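Local coordinates for protein cyclic GMP-AMP synthase-like receptor (Tribolium castaneum, PDB 7LT2) that synthesises 2',3'-cGAMP from ATP and GTP on sensing double-stranded RNA in the cytoplasm, so triggering innate immune signalling, at residues W97-L107 with F118-L129. Numbering follows the deposited sequence.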
ATOM      1  N   TRP A  97      19.347  -1.850  -7.214  1.00 25.22           N
ATOM      2  CA  TRP A  97      20.311  -2.518  -6.357  1.00 22.60           C
ATOM      3  C   TRP A  97      20.855  -1.517  -5.347  1.00 21.04           C
ATOM      4  O   TRP A  97      20.889  -0.309  -5.604  1.00 23.57           O
ATOM      5  CB  TRP A  97      21.467  -3.115  -7.168  1.00 24.29           C
ATOM      6  CG  TRP A  97      21.073  -4.256  -8.053  1.00 26.52           C
ATOM      7  CD1 TRP A  97      19.842  -4.828  -8.159  1.00 30.35           C
ATOM      8  CD2 TRP A  97      21.927  -4.969  -8.959  1.00 31.01           C
ATOM      9  NE1 TRP A  97      19.874  -5.854  -9.074  1.00 30.44           N
ATOM     10  CE2 TRP A  97      21.142  -5.959  -9.579  1.00 32.76           C
ATOM     11  CE3 TRP A  97      23.279  -4.863  -9.305  1.00 34.81           C
ATOM     12  CZ2 TRP A  97      21.662  -6.841 -10.528  1.00 35.95           C
ATOM     13  CZ3 TRP A  97      23.794  -5.741 -10.248  1.00 35.01           C
ATOM     14  CH2 TRP A  97      22.987  -6.715 -10.847  1.00 33.58           C
ATOM     15  N   LEU A  98      21.282  -2.026  -4.196  1.00 19.70           N
ATOM     16  CA  LEU A  98      21.809  -1.183  -3.129  1.00 21.11           C
ATOM     17  C   LEU A  98      23.062  -1.843  -2.579  1.00 23.47           C
ATOM     18  O   LEU A  98      22.998  -2.963  -2.067  1.00 25.62           O
ATOM     19  CB  LEU A  98      20.764  -0.977  -2.025  1.00 23.79           C
ATOM     20  CG  LEU A  98      20.918   0.171  -1.015  1.00 26.81           C
ATOM     21  CD1 LEU A  98      22.012  -0.097   0.005  1.00 28.94           C
ATOM     22  CD2 LEU A  98      21.162   1.502  -1.712  1.00 26.73           C
ATOM     23  N   LYS A  99      24.195  -1.158  -2.681  1.00 21.57           N
ATOM     24  CA  LYS A  99      25.442  -1.678  -2.146  1.00 21.58           C
ATOM     25  C   LYS A  99      26.058  -0.654  -1.205  1.00 21.17           C
ATOM     26  O   LYS A  99      25.770   0.544  -1.272  1.00 23.86           O
ATOM     27  CB  LYS A  99      26.434  -2.050  -3.265  1.00 25.34           C
ATOM     28  CG  LYS A  99      26.813  -0.912  -4.194  1.00 30.27           C
ATOM     29  CD  LYS A  99      27.924  -1.349  -5.144  1.00 35.47           C
ATOM     30  CE  LYS A  99      28.054  -0.406  -6.332  1.00 48.28           C
ATOM     31  NZ  LYS A  99      28.402   0.985  -5.928  1.00 47.48           N
ATOM     32  N   LEU A 100      26.892  -1.145  -0.301  1.00 24.91           N
ATOM     33  CA  LEU A 100      27.586  -0.303   0.663  1.00 22.72           C
ATOM     34  C   LEU A 100      29.060  -0.260   0.290  1.00 23.38           C
ATOM     35  O   LEU A 100      29.685  -1.310   0.104  1.00 25.85           O
ATOM     36  CB  LEU A 100      27.413  -0.826   2.093  1.00 22.76           C
ATOM     37  CG  LEU A 100      26.053  -0.720   2.797  1.00 27.64           C
ATOM     38  CD1 LEU A 100      25.010  -1.650   2.185  1.00 31.99           C
ATOM     39  CD2 LEU A 100      26.207  -1.003   4.286  1.00 24.75           C
ATOM     40  N   ASN A 101      29.610   0.948   0.172  1.00 21.81           N
ATOM     41  CA  ASN A 101      31.006   1.110  -0.223  1.00 22.50           C
ATOM     42  C   ASN A 101      31.962   1.312   0.948  1.00 25.56           C
ATOM     43  O   ASN A 101      33.179   1.318   0.730  1.00 25.04           O
ATOM     44  CB  ASN A 101      31.152   2.290  -1.195  1.00 28.65           C
ATOM     45  CG  ASN A 101      30.691   1.950  -2.603  1.00 33.01           C
ATOM     46  OD1 ASN A 101      30.643   0.784  -2.990  1.00 33.68           O
ATOM     47  ND2 ASN A 101      30.362   2.976  -3.379  1.00 35.82           N
ATOM     48  N   ASN A 102      31.460   1.469   2.177  1.00 25.77           N
ATOM     49  CA  ASN A 102      32.333   1.802   3.302  1.00 26.98           C
ATOM     50  C   ASN A 102      31.779   1.236   4.611  1.00 23.31           C
ATOM     51  O   ASN A 102      31.832   1.889   5.657  1.00 22.29           O
ATOM     52  CB  ASN A 102      32.529   3.318   3.418  1.00 23.62           C
ATOM     53  CG  ASN A 102      33.653   3.698   4.380  1.00 28.01           C
ATOM     54  OD1 ASN A 102      34.706   3.067   4.402  1.00 31.04           O
ATOM     55  ND2 ASN A 102      33.418   4.726   5.192  1.00 29.23           N
ATOM     56  N   LEU A 103      31.256   0.009   4.576  1.00 24.52           N
ATOM     57  CA  LEU A 103      30.767  -0.587   5.817  1.00 22.88           C
ATOM     58  C   LEU A 103      31.895  -0.770   6.827  1.00 21.78           C
ATOM     59  O   LEU A 103      31.704  -0.539   8.025  1.00 21.54           O
ATOM     60  CB  LEU A 103      30.075  -1.927   5.549  1.00 20.21           C
ATOM     61  CG  LEU A 103      29.530  -2.585   6.825  1.00 18.94           C
ATOM     62  CD1 LEU A 103      28.609  -1.631   7.565  1.00 21.78           C
ATOM     63  CD2 LEU A 103      28.811  -3.900   6.526  1.00 20.10           C
ATOM     64  N   ASP A 104      33.076  -1.188   6.363  1.00 22.85           N
ATOM     65  CA  ASP A 104      34.192  -1.390   7.284  1.00 24.16           C
ATOM     66  C   ASP A 104      34.549  -0.103   8.015  1.00 25.55           C
ATOM     67  O   ASP A 104      34.812  -0.122   9.221  1.00 25.30           O
ATOM     68  CB  ASP A 104      35.407  -1.925   6.534  1.00 22.76           C
ATOM     69  CG  ASP A 104      35.239  -3.365   6.099  1.00 28.04           C
ATOM     70  OD1 ASP A 104      34.217  -3.985   6.456  1.00 26.96           O
ATOM     71  OD2 ASP A 104      36.137  -3.876   5.401  1.00 30.30           O
ATOM     72  N   GLY A 105      34.583   1.021   7.301  1.00 23.94           N
ATOM     73  CA  GLY A 105      34.882   2.284   7.953  1.00 25.50           C
ATOM     74  C   GLY A 105      33.845   2.672   8.984  1.00 24.10           C
ATOM     75  O   GLY A 105      34.179   3.262  10.012  1.00 27.26           O
ATOM     76  N   TRP A 106      32.575   2.342   8.727  1.00 20.89           N
ATOM     77  CA  TRP A 106      31.538   2.581   9.723  1.00 21.53           C
ATOM     78  C   TRP A 106      31.731   1.684  10.940  1.00 23.74           C
ATOM     79  O   TRP A 106      31.540   2.127  12.078  1.00 22.39           O
ATOM     80  CB  TRP A 106      30.157   2.368   9.093  1.00 20.44           C
ATOM     81  CG  TRP A 106      29.027   2.433  10.077  1.00 19.02           C
ATOM     82  CD1 TRP A 106      28.155   1.431  10.394  1.00 22.28           C
ATOM     83  CD2 TRP A 106      28.659   3.557  10.886  1.00 21.43           C
ATOM     84  NE1 TRP A 106      27.261   1.866  11.341  1.00 23.15           N
ATOM     85  CE2 TRP A 106      27.552   3.167  11.663  1.00 21.99           C
ATOM     86  CE3 TRP A 106      29.153   4.858  11.021  1.00 24.48           C
ATOM     87  CZ2 TRP A 106      26.929   4.030  12.564  1.00 19.53           C
ATOM     88  CZ3 TRP A 106      28.535   5.713  11.917  1.00 24.45           C
ATOM     89  CH2 TRP A 106      27.431   5.296  12.674  1.00 23.19           C
ATOM     90  N   LEU A 107      32.103   0.418  10.723  1.00 20.32           N
ATOM     91  CA  LEU A 107      32.309  -0.485  11.852  1.00 20.14           C
ATOM     92  C   LEU A 107      33.447  -0.010  12.747  1.00 24.53           C
ATOM     93  O   LEU A 107      33.440  -0.285  13.952  1.00 28.98           O
ATOM     94  CB  LEU A 107      32.572  -1.906  11.349  1.00 21.75           C
ATOM     95  CG  LEU A 107      31.451  -2.535  10.513  1.00 23.20           C
ATOM     96  CD1 LEU A 107      31.848  -3.929  10.031  1.00 26.30           C
ATOM     97  CD2 LEU A 107      30.149  -2.579  11.298  1.00 23.88           C
ATOM     98  N   PHE A 118      25.743  -6.646  11.021  1.00 18.35           N
ATOM     99  CA  PHE A 118      24.932  -6.157   9.906  1.00 22.05           C
ATOM    100  C   PHE A 118      25.264  -6.893   8.611  1.00 19.45           C
ATOM    101  O   PHE A 118      24.365  -7.316   7.877  1.00 17.22           O
ATOM    102  CB  PHE A 118      25.111  -4.645   9.724  1.00 19.14           C
ATOM    103  CG  PHE A 118      24.242  -4.061   8.637  1.00 17.01           C
ATOM    104  CD1 PHE A 118      22.949  -3.650   8.920  1.00 17.65           C
ATOM    105  CD2 PHE A 118      24.711  -3.933   7.338  1.00 20.04           C
ATOM    106  CE1 PHE A 118      22.135  -3.124   7.926  1.00 21.24           C
ATOM    107  CE2 PHE A 118      23.900  -3.409   6.338  1.00 19.54           C
ATOM    108  CZ  PHE A 118      22.610  -3.004   6.634  1.00 19.93           C
ATOM    109  N   ARG A 119      26.555  -7.051   8.311  1.00 18.70           N
ATOM    110  CA  ARG A 119      26.950  -7.736   7.085  1.00 17.48           C
ATOM    111  C   ARG A 119      26.408  -9.163   7.049  1.00 20.16           C
ATOM    112  O   ARG A 119      25.795  -9.581   6.060  1.00 20.73           O
ATOM    113  CB  ARG A 119      28.478  -7.722   6.951  1.00 19.62           C
ATOM    114  CG  ARG A 119      28.989  -8.415   5.705  1.00 23.16           C
ATOM    115  CD  ARG A 119      30.502  -8.263   5.546  1.00 24.69           C
ATOM    116  NE  ARG A 119      30.879  -6.975   4.969  1.00 26.34           N
ATOM    117  CZ  ARG A 119      31.758  -6.133   5.500  1.00 26.58           C
ATOM    118  NH1 ARG A 119      32.377  -6.401   6.637  1.00 30.51           N
ATOM    119  NH2 ARG A 119      32.042  -5.004   4.859  1.00 22.48           N
ATOM    120  N   LYS A 120      26.619  -9.925   8.129  1.00 18.90           N
ATOM    121  CA  LYS A 120      26.131 -11.302   8.181  1.00 24.75           C
ATOM    122  C   LYS A 120      24.628 -11.370   7.971  1.00 23.16           C
ATOM    123  O   LYS A 120      24.128 -12.288   7.311  1.00 24.41           O
ATOM    124  CB  LYS A 120      26.458 -11.950   9.528  1.00 27.31           C
ATOM    125  CG  LYS A 120      27.900 -12.207   9.847  1.00 36.49           C
ATOM    126  CD  LYS A 120      27.955 -12.989  11.155  1.00 35.40           C
ATOM    127  CE  LYS A 120      29.106 -12.551  12.018  1.00 36.77           C
ATOM    128  NZ  LYS A 120      28.990 -11.112  12.342  1.00 25.88           N
ATOM    129  N   LYS A 121      23.889 -10.428   8.559  1.00 19.82           N
ATOM    130  CA  LYS A 121      22.434 -10.534   8.602  1.00 20.87           C
ATOM    131  C   LYS A 121      21.758 -10.000   7.348  1.00 21.01           C
ATOM    132  O   LYS A 121      20.664 -10.462   7.009  1.00 20.84           O
ATOM    133  CB  LYS A 121      21.876  -9.790   9.820  1.00 27.36           C
ATOM    134  CG  LYS A 121      22.295 -10.351  11.169  1.00 29.31           C
ATOM    135  CD  LYS A 121      21.869 -11.793  11.342  1.00 36.60           C
ATOM    136  CE  LYS A 121      22.231 -12.306  12.730  1.00 40.63           C
ATOM    137  NZ  LYS A 121      21.607 -11.488  13.804  1.00 44.53           N
ATOM    138  N   PHE A 122      22.370  -9.038   6.651  1.00 18.38           N
ATOM    139  CA  PHE A 122      21.683  -8.323   5.583  1.00 17.16           C
ATOM    140  C   PHE A 122      22.337  -8.392   4.210  1.00 20.58           C
ATOM    141  O   PHE A 122      21.637  -8.165   3.215  1.00 18.82           O
ATOM    142  CB  PHE A 122      21.535  -6.833   5.932  1.00 15.82           C
ATOM    143  CG  PHE A 122      20.599  -6.549   7.063  1.00 18.11           C
ATOM    144  CD1 PHE A 122      21.063  -6.501   8.368  1.00 20.31           C
ATOM    145  CD2 PHE A 122      19.259  -6.283   6.821  1.00 17.82           C
ATOM    146  CE1 PHE A 122      20.202  -6.208   9.416  1.00 18.08           C
ATOM    147  CE2 PHE A 122      18.396  -5.995   7.863  1.00 20.77           C
ATOM    148  CZ  PHE A 122      18.870  -5.958   9.163  1.00 17.62           C
ATOM    149  N   LEU A 123      23.637  -8.663   4.115  1.00 19.61           N
ATOM    150  CA  LEU A 123      24.384  -8.417   2.891  1.00 20.12           C
ATOM    151  C   LEU A 123      24.812  -9.715   2.222  1.00 22.86           C
ATOM    152  O   LEU A 123      25.207 -10.675   2.890  1.00 25.72           O
ATOM    153  CB  LEU A 123      25.621  -7.560   3.170  1.00 19.77           C
ATOM    154  CG  LEU A 123      25.307  -6.202   3.793  1.00 18.89           C
ATOM    155  CD1 LEU A 123      26.595  -5.397   3.992  1.00 21.16           C
ATOM    156  CD2 LEU A 123      24.302  -5.441   2.925  1.00 19.04           C
ATOM    157  N   ALA A 124      24.737  -9.727   0.900  1.00 23.14           N
ATOM    158  CA  ALA A 124      25.238 -10.837   0.104  1.00 26.07           C
ATOM    159  C   ALA A 124      26.675 -10.520  -0.309  1.00 34.75           C
ATOM    160  O   ALA A 124      27.324  -9.652   0.281  1.00 32.31           O
ATOM    161  CB  ALA A 124      24.313 -11.085  -1.090  1.00 27.17           C
ATOM    162  N   ASP A 125      27.185 -11.215  -1.322  1.00 31.05           N
ATOM    163  CA  ASP A 125      28.541 -10.963  -1.789  1.00 40.26           C
ATOM    164  C   ASP A 125      28.679  -9.530  -2.286  1.00 32.57           C
ATOM    165  O   ASP A 125      27.756  -8.966  -2.882  1.00 36.56           O
ATOM    166  CB  ASP A 125      28.906 -11.958  -2.893  1.00 38.17           C
ATOM    167  CG  ASP A 125      27.776 -12.176  -3.888  1.00 52.34           C
ATOM    168  OD1 ASP A 125      26.897 -11.293  -4.010  1.00 51.87           O
ATOM    169  OD2 ASP A 125      27.763 -13.239  -4.544  1.00 63.59           O
ATOM    170  N   ASN A 126      29.842  -8.935  -2.010  1.00 32.06           N
ATOM    171  CA  ASN A 126      30.191  -7.569  -2.398  1.00 33.16           C
ATOM    172  C   ASN A 126      29.343  -6.520  -1.687  1.00 27.54           C
ATOM    173  O   ASN A 126      29.215  -5.390  -2.175  1.00 30.18           O
ATOM    174  CB  ASN A 126      30.107  -7.378  -3.918  1.00 39.34           C
ATOM    175  CG  ASN A 126      31.075  -8.273  -4.670  1.00 53.72           C
ATOM    176  OD1 ASN A 126      32.289  -8.073  -4.618  1.00 50.06           O
ATOM    177  ND2 ASN A 126      30.541  -9.262  -5.380  1.00 49.13           N
ATOM    178  N   ASP A 127      28.767  -6.877  -0.539  1.00 25.08           N
ATOM    179  CA  ASP A 127      28.036  -5.940   0.323  1.00 23.43           C
ATOM    180  C   ASP A 127      26.807  -5.360  -0.374  1.00 27.39           C
ATOM    181  O   ASP A 127      26.468  -4.186  -0.200  1.00 22.08           O
ATOM    182  CB  ASP A 127      28.951  -4.824   0.833  1.00 22.30           C
ATOM    183  CG  ASP A 127      29.866  -5.289   1.955  1.00 31.18           C
ATOM    184  OD1 ASP A 127      29.671  -6.418   2.453  1.00 26.93           O
ATOM    185  OD2 ASP A 127      30.782  -4.528   2.338  1.00 34.69           O
ATOM    186  N   PHE A 128      26.125  -6.189  -1.162  1.00 27.19           N
ATOM    187  CA  PHE A 128      24.826  -5.824  -1.710  1.00 25.38           C
ATOM    188  C   PHE A 128      23.737  -6.172  -0.707  1.00 24.04           C
ATOM    189  O   PHE A 128      23.745  -7.264  -0.131  1.00 23.10           O
ATOM    190  CB  PHE A 128      24.560  -6.537  -3.033  1.00 24.12           C
ATOM    191  CG  PHE A 128      25.218  -5.890  -4.216  1.00 29.98           C
ATOM    192  CD1 PHE A 128      24.568  -4.892  -4.921  1.00 30.69           C
ATOM    193  CD2 PHE A 128      26.483  -6.284  -4.627  1.00 28.62           C
ATOM    194  CE1 PHE A 128      25.167  -4.295  -6.017  1.00 32.06           C
ATOM    195  CE2 PHE A 128      27.086  -5.689  -5.722  1.00 35.94           C
ATOM    196  CZ  PHE A 128      26.429  -4.694  -6.415  1.00 31.94           C
ATOM    197  N   LEU A 129      22.813  -5.238  -0.496  1.00 21.68           N
ATOM    198  CA  LEU A 129      21.642  -5.502   0.328  1.00 20.60           C
ATOM    199  C   LEU A 129      20.821  -6.620  -0.296  1.00 19.01           C
ATOM    200  O   LEU A 129      20.513  -6.583  -1.489  1.00 20.68           O
ATOM    201  CB  LEU A 129      20.789  -4.240   0.454  1.00 21.05           C
ATOM    202  CG  LEU A 129      20.721  -3.470   1.772  1.00 29.91           C
ATOM    203  CD1 LEU A 129      19.596  -2.431   1.702  1.00 24.71           C
ATOM    204  CD2 LEU A 129      20.537  -4.396   2.971  1.00 26.09           C
TER
HETATM  205  O   HOH W   1      20.958  -4.967  -3.793  1.00 22.02           O
HETATM  206  O   HOH W   2      31.279  -1.812   2.382  1.00 25.11           O
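Lys99 and Phe128 form a non-hydrogen-bonded antiparallel pair, a single bridge flanked by hydrogen bonds from Leu129 N to Leu98 O (2.8 Å) and from Leu100 N to Asp127 O (3.1 Å). Water 1 extends this pairing by bridging Leu98 N and Leu129 O. The chain thus returns, after the helix 118-122, to a strand whose backbone is also bonded to the strand 85-89 of the nucleotidyltransferase domain.

Lys99 CB sits over one face of the Phe128 ring in a CH-pi contact, 3.9 Å from its centroid. With CG flanked by its own N and C (chi1 59°), the lysine chain runs on alongside the ring, its CD near CZ. Trp97 meets the same ring obliquely, and Arg238 makes cation-pi contacts with both aromatics. On the buried side, Leu100 CD2 approaches Phe118 CE2, while Leu103 and Leu123 meet tip to tip, CD2 to CD1 at 3.7 Å.

Arg119 extends through CB and CG and bends at chi3 (-81°), laying one guanidinium face over Leu103 CD2, and joins Asp104 and Asp127 in a salt-bridge network. Its NE and NH2 grip Asp127 side-on, one to each oxygen through the syn lone pairs, with NE 2.8 Å from OD1. End-on, Asp104 OD1 receives NH1 nearly along its C-O bond and NH2 from above the carboxylate plane, which is turned 86° from the guanidinium. Water 2 donates to Asp127 OD2 and Leu100 O while accepting from Leu103 N.

Four bonds therefore fix the guanidinium's rotation, water 2 adds another to Asp127 OD2, and the arginine charge probably offsets the repulsion between two acids whose nearest oxygens lie 5.4 Å apart, Asp104 OD1 and Asp127 OD2.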